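Local coordinates for protein ketosynthase (Streptomyces sp. MSC090213JE08, PDB 6KXD) that serves as the ketosynthase of a highly reducing type II polyketide synthase, probably condensing acyl-ACP with malonyl-ACP to give 3-oxoacyl-ACP and carbon dioxide, at residues P221-R226 against N363-D368; D322-T327 against C371-V376. All blocks are in the same frame, centred on the assembly; numbering follows the deposited sequence.

Contact 1 of 2, residues P221-R226 against N363-D368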
ATOM      1  N   PRO A 221      23.027  -3.718 -13.618  1.00 50.03           N
ATOM      2  CA  PRO A 221      23.221  -3.151 -12.291  1.00 53.07           C
ATOM      3  C   PRO A 221      24.681  -3.175 -11.832  1.00 49.52           C
ATOM      4  O   PRO A 221      25.354  -4.219 -11.835  1.00 53.25           O
ATOM      5  CB  PRO A 221      22.323  -4.008 -11.384  1.00 50.43           C
ATOM      6  CG  PRO A 221      21.252  -4.475 -12.333  1.00 52.79           C
ATOM      7  CD  PRO A 221      22.047  -4.813 -13.584  1.00 51.98           C
ATOM      8  N   PHE A 222      25.105  -1.988 -11.404  1.00 46.22           N
ATOM      9  CA  PHE A 222      26.412  -1.708 -10.831  1.00 50.60           C
ATOM     10  C   PHE A 222      27.484  -1.685 -11.933  1.00 53.41           C
ATOM     11  O   PHE A 222      28.655  -1.536 -11.631  1.00 52.65           O
ATOM     12  CB  PHE A 222      26.774  -2.693  -9.721  1.00 48.65           C
ATOM     13  CG  PHE A 222      25.784  -2.686  -8.581  1.00 55.22           C
ATOM     14  CD1 PHE A 222      25.646  -1.562  -7.781  1.00 52.48           C
ATOM     15  CD2 PHE A 222      24.961  -3.778  -8.339  1.00 56.36           C
ATOM     16  CE1 PHE A 222      24.719  -1.525  -6.750  1.00 53.90           C
ATOM     17  CE2 PHE A 222      24.043  -3.741  -7.299  1.00 56.57           C
ATOM     18  CZ  PHE A 222      23.926  -2.619  -6.511  1.00 51.68           C
ATOM     19  N   ASP A 223      27.064  -1.776 -13.190  1.00 51.00           N
ATOM     20  CA  ASP A 223      27.992  -1.705 -14.302  1.00 55.59           C
ATOM     21  C   ASP A 223      28.338  -0.234 -14.530  1.00 57.50           C
ATOM     22  O   ASP A 223      27.483   0.611 -14.358  1.00 51.92           O
ATOM     23  CB  ASP A 223      27.385  -2.318 -15.554  1.00 56.87           C
ATOM     24  CG  ASP A 223      28.371  -2.501 -16.694  1.00 61.21           C
ATOM     25  OD1 ASP A 223      28.647  -1.496 -17.381  1.00 52.10           O
ATOM     26  OD2 ASP A 223      28.845  -3.651 -16.864  1.00 61.54           O
ATOM     27  N   LYS A 224      29.582   0.015 -14.959  1.00 54.88           N
ATOM     28  CA  LYS A 224      30.104   1.326 -15.227  1.00 52.70           C
ATOM     29  C   LYS A 224      29.293   2.004 -16.338  1.00 50.07           C
ATOM     30  O   LYS A 224      29.117   3.224 -16.290  1.00 55.44           O
ATOM     31  CB  LYS A 224      31.602   1.222 -15.552  1.00 54.71           C
ATOM     32  CG  LYS A 224      32.359   2.540 -15.641  1.00 68.36           C
ATOM     33  CD  LYS A 224      33.806   2.390 -16.120  1.00 66.66           C
ATOM     34  CE  LYS A 224      34.619   3.667 -16.002  1.00 73.89           C
ATOM     35  NZ  LYS A 224      34.538   4.475 -17.242  1.00 83.81           N
ATOM     36  N   ASP A 225      28.759   1.250 -17.312  1.00 50.34           N
ATOM     37  CA  ASP A 225      27.999   1.879 -18.423  1.00 54.28           C
ATOM     38  C   ASP A 225      26.524   1.453 -18.391  1.00 51.67           C
ATOM     39  O   ASP A 225      25.840   1.572 -19.408  1.00 52.73           O
ATOM     40  CB  ASP A 225      28.626   1.607 -19.796  1.00 57.08           C
ATOM     41  CG  ASP A 225      30.139   1.768 -19.779  1.00 70.75           C
ATOM     42  OD1 ASP A 225      30.606   2.929 -19.654  1.00 76.54           O
ATOM     43  OD2 ASP A 225      30.837   0.728 -19.831  1.00 74.56           O
ATOM     44  N   ARG A 226      26.023   1.106 -17.199  1.00 52.61           N
ATOM     45  CA  ARG A 226      24.570   0.873 -16.985  1.00 50.47           C
ATOM     46  C   ARG A 226      23.789   2.076 -17.531  1.00 48.85           C
ATOM     47  O   ARG A 226      24.244   3.235 -17.488  1.00 54.39           O
ATOM     48  CB  ARG A 226      24.318   0.598 -15.497  1.00 53.11           C
ATOM     49  CG  ARG A 226      24.511   1.809 -14.598  1.00 47.32           C
ATOM     50  CD  ARG A 226      24.367   1.473 -13.133  1.00 50.57           C
ATOM     51  NE  ARG A 226      24.613   2.646 -12.317  1.00 52.10           N
ATOM     52  CZ  ARG A 226      25.806   3.037 -11.864  1.00 52.06           C
ATOM     53  NH1 ARG A 226      26.923   2.485 -12.302  1.00 55.73           N
ATOM     54  NH2 ARG A 226      25.876   3.990 -10.963  1.00 44.33           N
ATOM     55  N   ASN A 363      24.524  -9.496 -17.165  1.00 52.72           N
ATOM     56  CA  ASN A 363      24.868  -8.429 -18.093  1.00 57.59           C
ATOM     57  C   ASN A 363      25.998  -7.554 -17.514  1.00 50.72           C
ATOM     58  O   ASN A 363      26.078  -6.359 -17.812  1.00 57.21           O
ATOM     59  CB  ASN A 363      23.641  -7.587 -18.467  1.00 57.42           C
ATOM     60  CG  ASN A 363      22.422  -8.412 -18.823  1.00 61.89           C
ATOM     61  OD1 ASN A 363      22.546  -9.418 -19.508  1.00 60.29           O
ATOM     62  ND2 ASN A 363      21.246  -8.007 -18.357  1.00 58.48           N
ATOM     63  N   HIS A 364      26.857  -8.140 -16.678  1.00 48.14           N
ATOM     64  CA  HIS A 364      27.910  -7.398 -16.004  1.00 58.47           C
ATOM     65  C   HIS A 364      29.205  -7.459 -16.823  1.00 61.01           C
ATOM     66  O   HIS A 364      29.844  -8.538 -16.907  1.00 63.43           O
ATOM     67  CB  HIS A 364      28.147  -7.915 -14.587  1.00 55.52           C
ATOM     68  CG  HIS A 364      28.840  -6.909 -13.720  1.00 58.17           C
ATOM     69  ND1 HIS A 364      28.232  -5.720 -13.356  1.00 60.37           N
ATOM     70  CD2 HIS A 364      30.072  -6.887 -13.159  1.00 62.79           C
ATOM     71  CE1 HIS A 364      29.055  -5.028 -12.594  1.00 60.89           C
ATOM     72  NE2 HIS A 364      30.180  -5.721 -12.445  1.00 65.32           N
ATOM     73  N   ARG A 365      29.563  -6.308 -17.404  1.00 56.16           N
ATOM     74  CA  ARG A 365      30.827  -6.135 -18.165  1.00 61.96           C
ATOM     75  C   ARG A 365      31.931  -5.682 -17.210  1.00 64.69           C
ATOM     76  O   ARG A 365      32.947  -6.318 -17.111  1.00 70.87           O
ATOM     77  CB  ARG A 365      30.650  -5.124 -19.295  1.00 65.24           C
ATOM     78  CG  ARG A 365      29.864  -5.671 -20.472  1.00 66.83           C
ATOM     79  CD  ARG A 365      28.760  -4.739 -20.906  1.00 77.30           C
ATOM     80  NE  ARG A 365      29.076  -3.802 -21.980  1.00 75.25           N
ATOM     81  CZ  ARG A 365      28.589  -2.567 -22.057  1.00 80.81           C
ATOM     82  NH1 ARG A 365      28.322  -1.883 -20.955  1.00 79.44           N
ATOM     83  NH2 ARG A 365      28.327  -2.038 -23.240  1.00 86.08           N
ATOM     84  N   GLU A 366      31.670  -4.608 -16.464  1.00 69.43           N
ATOM     85  CA  GLU A 366      32.682  -3.941 -15.671  1.00 57.17           C
ATOM     86  C   GLU A 366      32.027  -3.197 -14.500  1.00 58.46           C
ATOM     87  O   GLU A 366      31.156  -2.367 -14.736  1.00 60.02           O
ATOM     88  CB  GLU A 366      33.378  -2.951 -16.598  1.00 63.48           C
ATOM     89  CG  GLU A 366      34.519  -2.209 -15.939  1.00 64.82           C
ATOM     90  CD  GLU A 366      35.080  -1.075 -16.787  1.00 70.17           C
ATOM     91  OE1 GLU A 366      34.562  -0.821 -17.913  1.00 70.99           O
ATOM     92  OE2 GLU A 366      36.024  -0.440 -16.311  1.00 64.93           O
ATOM     93  N   THR A 367      32.480  -3.471 -13.274  1.00 59.09           N
ATOM     94  CA  THR A 367      31.926  -2.886 -12.070  1.00 59.61           C
ATOM     95  C   THR A 367      32.235  -1.386 -12.109  1.00 65.94           C
ATOM     96  O   THR A 367      33.352  -0.969 -12.442  1.00 55.91           O
ATOM     97  CB  THR A 367      32.432  -3.618 -10.818  1.00 64.55           C
ATOM     98  OG1 THR A 367      32.107  -5.004 -10.938  1.00 56.86           O
ATOM     99  CG2 THR A 367      31.809  -3.122  -9.530  1.00 64.45           C
ATOM    100  N   ASP A 368      31.213  -0.562 -11.874  1.00 61.82           N
ATOM    101  CA  ASP A 368      31.434   0.865 -11.695  1.00 55.81           C
ATOM    102  C   ASP A 368      32.475   1.011 -10.590  1.00 46.74           C
ATOM    103  O   ASP A 368      32.370   0.366  -9.529  1.00 47.86           O
ATOM    104  CB  ASP A 368      30.110   1.582 -11.394  1.00 61.15           C
ATOM    105  CG  ASP A 368      30.194   3.101 -11.392  1.00 53.63           C
ATOM    106  OD1 ASP A 368      31.196   3.653 -10.841  1.00 52.47           O
ATOM    107  OD2 ASP A 368      29.277   3.724 -11.964  1.00 53.83           O
TER
HETATM  108  O   HOH W   1      25.541  -5.741 -14.367  1.00 55.26           O

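Contact 2 of 2, residues D322-T327 against C371-V376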
ATOM      1  N   ASP A 322      34.153  -0.768   4.383  1.00 79.04           N
ATOM      2  CA  ASP A 322      34.698  -0.789   3.045  1.00 76.60           C
ATOM      3  C   ASP A 322      34.897  -2.238   2.563  1.00 73.74           C
ATOM      4  O   ASP A 322      35.238  -2.448   1.388  1.00 67.14           O
ATOM      5  CB  ASP A 322      35.916   0.142   3.006  1.00 77.15           C
ATOM      6  CG  ASP A 322      35.539   1.590   3.327  1.00 72.85           C
ATOM      7  OD1 ASP A 322      34.495   2.050   2.839  1.00 69.31           O
ATOM      8  OD2 ASP A 322      36.298   2.261   4.061  1.00 74.56           O
ATOM      9  N   ALA A 323      34.595  -3.224   3.423  1.00 69.31           N
ATOM     10  CA  ALA A 323      34.428  -4.647   3.020  1.00 70.32           C
ATOM     11  C   ALA A 323      32.977  -5.113   3.198  1.00 70.05           C
ATOM     12  O   ALA A 323      32.692  -6.039   3.964  1.00 71.68           O
ATOM     13  CB  ALA A 323      35.382  -5.513   3.801  1.00 80.15           C
ATOM     14  N   PRO A 324      32.005  -4.560   2.434  1.00 58.43           N
ATOM     15  CA  PRO A 324      30.621  -5.021   2.519  1.00 64.79           C
ATOM     16  C   PRO A 324      30.452  -6.443   1.990  1.00 63.14           C
ATOM     17  O   PRO A 324      31.306  -6.959   1.276  1.00 59.64           O
ATOM     18  CB  PRO A 324      29.871  -4.019   1.629  1.00 61.70           C
ATOM     19  CG  PRO A 324      30.906  -3.621   0.595  1.00 60.97           C
ATOM     20  CD  PRO A 324      32.192  -3.536   1.392  1.00 56.32           C
ATOM     21  N   PRO A 325      29.319  -7.121   2.268  1.00 67.18           N
ATOM     22  CA  PRO A 325      29.102  -8.462   1.736  1.00 59.11           C
ATOM     23  C   PRO A 325      28.877  -8.353   0.227  1.00 59.96           C
ATOM     24  O   PRO A 325      28.706  -7.240  -0.328  1.00 52.24           O
ATOM     25  CB  PRO A 325      27.863  -8.966   2.486  1.00 66.31           C
ATOM     26  CG  PRO A 325      27.105  -7.693   2.797  1.00 69.26           C
ATOM     27  CD  PRO A 325      28.161  -6.628   3.037  1.00 66.20           C
ATOM     28  N   ARG A 326      28.905  -9.508  -0.432  1.00 54.34           N
ATOM     29  CA  ARG A 326      28.549  -9.588  -1.820  1.00 50.04           C
ATOM     30  C   ARG A 326      27.152  -8.990  -1.994  1.00 50.63           C
ATOM     31  O   ARG A 326      26.278  -9.263  -1.195  1.00 49.36           O
ATOM     32  CB  ARG A 326      28.572 -11.043  -2.296  1.00 54.10           C
ATOM     33  CG  ARG A 326      29.983 -11.544  -2.568  1.00 59.03           C
ATOM     34  CD  ARG A 326      30.080 -13.041  -2.715  1.00 66.80           C
ATOM     35  NE  ARG A 326      29.923 -13.729  -1.449  1.00 70.11           N
ATOM     36  CZ  ARG A 326      30.155 -15.027  -1.285  1.00 79.61           C
ATOM     37  NH1 ARG A 326      30.634 -15.731  -2.298  1.00 74.45           N
ATOM     38  NH2 ARG A 326      29.907 -15.612  -0.123  1.00 78.49           N
ATOM     39  N   THR A 327      26.989  -8.198  -3.043  1.00 50.76           N
ATOM     40  CA  THR A 327      25.827  -7.405  -3.271  1.00 51.81           C
ATOM     41  C   THR A 327      25.394  -7.649  -4.718  1.00 47.48           C
ATOM     42  O   THR A 327      26.016  -7.210  -5.649  1.00 52.73           O
ATOM     43  CB  THR A 327      26.108  -5.930  -2.941  1.00 45.56           C
ATOM     44  OG1 THR A 327      26.413  -5.846  -1.552  1.00 46.55           O
ATOM     45  CG2 THR A 327      24.961  -5.015  -3.313  1.00 53.87           C
ATOM     46  N   CYS A 371      31.004   1.800  -7.448  1.00 51.99           N
ATOM     47  CA  CYS A 371      30.346   0.712  -6.735  1.00 54.03           C
ATOM     48  C   CYS A 371      31.332  -0.404  -6.374  1.00 54.05           C
ATOM     49  O   CYS A 371      31.274  -1.490  -6.943  1.00 59.07           O
ATOM     50  CB  CYS A 371      29.146   0.206  -7.527  1.00 55.34           C
ATOM     51  SG  CYS A 371      28.138   1.574  -8.153  1.00 56.58           S
ATOM     52  N   PRO A 372      32.215  -0.216  -5.361  1.00 54.69           N
ATOM     53  CA  PRO A 372      33.285  -1.172  -5.075  1.00 54.87           C
ATOM     54  C   PRO A 372      32.739  -2.447  -4.429  1.00 50.50           C
ATOM     55  O   PRO A 372      33.034  -2.747  -3.307  1.00 51.92           O
ATOM     56  CB  PRO A 372      34.179  -0.407  -4.078  1.00 55.63           C
ATOM     57  CG  PRO A 372      33.191   0.482  -3.336  1.00 52.38           C
ATOM     58  CD  PRO A 372      32.229   0.923  -4.419  1.00 52.33           C
ATOM     59  N   LEU A 373      31.867  -3.149  -5.146  1.00 52.58           N
ATOM     60  CA  LEU A 373      31.208  -4.312  -4.591  1.00 54.96           C
ATOM     61  C   LEU A 373      31.539  -5.544  -5.418  1.00 53.18           C
ATOM     62  O   LEU A 373      31.686  -5.446  -6.628  1.00 56.69           O
ATOM     63  CB  LEU A 373      29.695  -4.116  -4.680  1.00 54.60           C
ATOM     64  CG  LEU A 373      29.161  -2.898  -3.939  1.00 51.15           C
ATOM     65  CD1 LEU A 373      27.736  -2.655  -4.384  1.00 48.25           C
ATOM     66  CD2 LEU A 373      29.292  -3.140  -2.437  1.00 49.27           C
ATOM     67  N   ASP A 374      31.531  -6.692  -4.744  1.00 57.76           N
ATOM     68  CA  ASP A 374      31.468  -7.946  -5.457  1.00 55.29           C
ATOM     69  C   ASP A 374      29.995  -8.219  -5.765  1.00 52.93           C
ATOM     70  O   ASP A 374      29.235  -8.612  -4.852  1.00 54.57           O
ATOM     71  CB  ASP A 374      32.106  -9.076  -4.656  1.00 55.04           C
ATOM     72  CG  ASP A 374      31.974 -10.428  -5.350  1.00 52.96           C
ATOM     73  OD1 ASP A 374      31.501 -10.455  -6.520  1.00 54.73           O
ATOM     74  OD2 ASP A 374      32.336 -11.437  -4.723  1.00 72.81           O
ATOM     75  N   VAL A 375      29.621  -8.040  -7.036  1.00 51.22           N
ATOM     76  CA  VAL A 375      28.247  -8.172  -7.476  1.00 56.18           C
ATOM     77  C   VAL A 375      27.938  -9.611  -7.931  1.00 57.00           C
ATOM     78  O   VAL A 375      26.916  -9.858  -8.563  1.00 51.94           O
ATOM     79  CB  VAL A 375      27.943  -7.141  -8.571  1.00 60.17           C
ATOM     80  CG1 VAL A 375      28.194  -5.734  -8.048  1.00 57.65           C
ATOM     81  CG2 VAL A 375      28.731  -7.393  -9.856  1.00 65.08           C
ATOM     82  N   VAL A 376      28.825 -10.556  -7.615  1.00 58.59           N
ATOM     83  CA  VAL A 376      28.683 -11.937  -8.091  1.00 57.00           C
ATOM     84  C   VAL A 376      28.332 -11.880  -9.570  1.00 46.56           C
ATOM     85  O   VAL A 376      27.250 -12.269  -9.993  1.00 55.52           O
ATOM     86  CB  VAL A 376      27.633 -12.679  -7.242  1.00 57.43           C
ATOM     87  CG1 VAL A 376      27.439 -14.123  -7.686  1.00 62.39           C
ATOM     88  CG2 VAL A 376      27.984 -12.611  -5.763  1.00 59.74           C
TER

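Contact 1 of 2, residues P221-R226 against N363-D368
Asp223, with CG anti to the backbone N (chi1 -170°), offers OD2 to two successive amides: Arg365 N at 2.8 Å, nearly along the C-O axis, and Glu366 N at 3.0 Å from above the carboxylate plane. The other oxygen, Asp223 OD1, accepts from Asp225 N on its anti side at 2.7 Å, an Asx turn set within the type I turn of residues 223-226. An alanine at Asp223 would probably leave all three amides without their acceptor. The backbones meet in an isolated beta bridge between Asp223 and Thr367. Its two bonds run from Asp368 N to Phe222 O (2.7 Å, almost straight at 177°) and from Lys224 N to Glu366 O. At one end Arg226 NH1 grips Asp368 OD2 at 2.7 Å in a salt bridge and also donates to Asp223 O, while its NE and NH2 reach the carbonyls of Thr305 and of Lys306, the first residue of helix 306-320. The His364 ring, edge-on to Phe222 O, shares a water with Pro221 O through ND1. Toward solvent the grip slackens. Lys224 and Glu366 lie side by side, yet NZ stays 5.2 Å from OE2. Across the contact Arg365 NH1 forms two long salt bridges, 3.6 Å to Asp223 OD1 and 3.8 Å to Asp225 OD2, the second with carboxylate and guanidinium planes 86° apart and no N-H aimed at the oxygen.

Contact 2 of 2, residues D322-T327 against C371-V376
Thr327 and Asp374 join the 371-376 loop to the short strand 326-328 of the mixed sheet of this thiolase-like fold. The strand pairs in parallel with 297-299, and Arg326 bonds by its backbone to Ile298, whereas between the two segments there is one backbone hydrogen bond, Thr327 N to Asp374 O at 2.9 Å. Weaker C-H contacts line up beside it: Arg326 CA approaches the same Asp374 carbonyl, and Val375 CA comes to 3.0 Å from Thr327 O. That carbonyl oxygen is buried and has no conventional hydrogen-bond partner. Among the apolar groups, Leu373 CD2 presses on Pro324 CG at 3.5 Å, tighter than usual for two carbons, and Leu373 CD1 lies 3.8 Å from Thr327 CG2; Ile316 of helix 306-320 touches both Pro324 and Thr327. On the more open side Arg326 runs alongside Asp374, whose CG is anti to the backbone N (chi1 176°), but the aliphatic part does the touching: Arg326 CG sits 3.2 Å from Asp374 OD2, while Arg326 NE remains 4.7 Å from it. Arg326 CD also rests on Val376 CG2. Asp374 OD1 closes an Asx turn, receiving Val376 N at 2.9 Å from above the carboxylate plane.

From the N terminus, the chain first reaches 221-226, in the loop between helix 202-210 and strand 234-242, and contact 1 closes a long excursion of 136 residues when 363-368 returns to it. Within that excursion helix 306-320 leads to 322-327, and contact 2 closes a shorter loop of 43 residues at 371-376. The two loops cross, since 371-376 follows 363-368 in the same connection between strands 357-358 and 381-382. That connection thus meets the 221-226 loop first and strand 326-328 next. Val375 joins the contacts, its CG1 3.7 Å from Phe222 CB and its CG2 3.4 Å from His364 NE2.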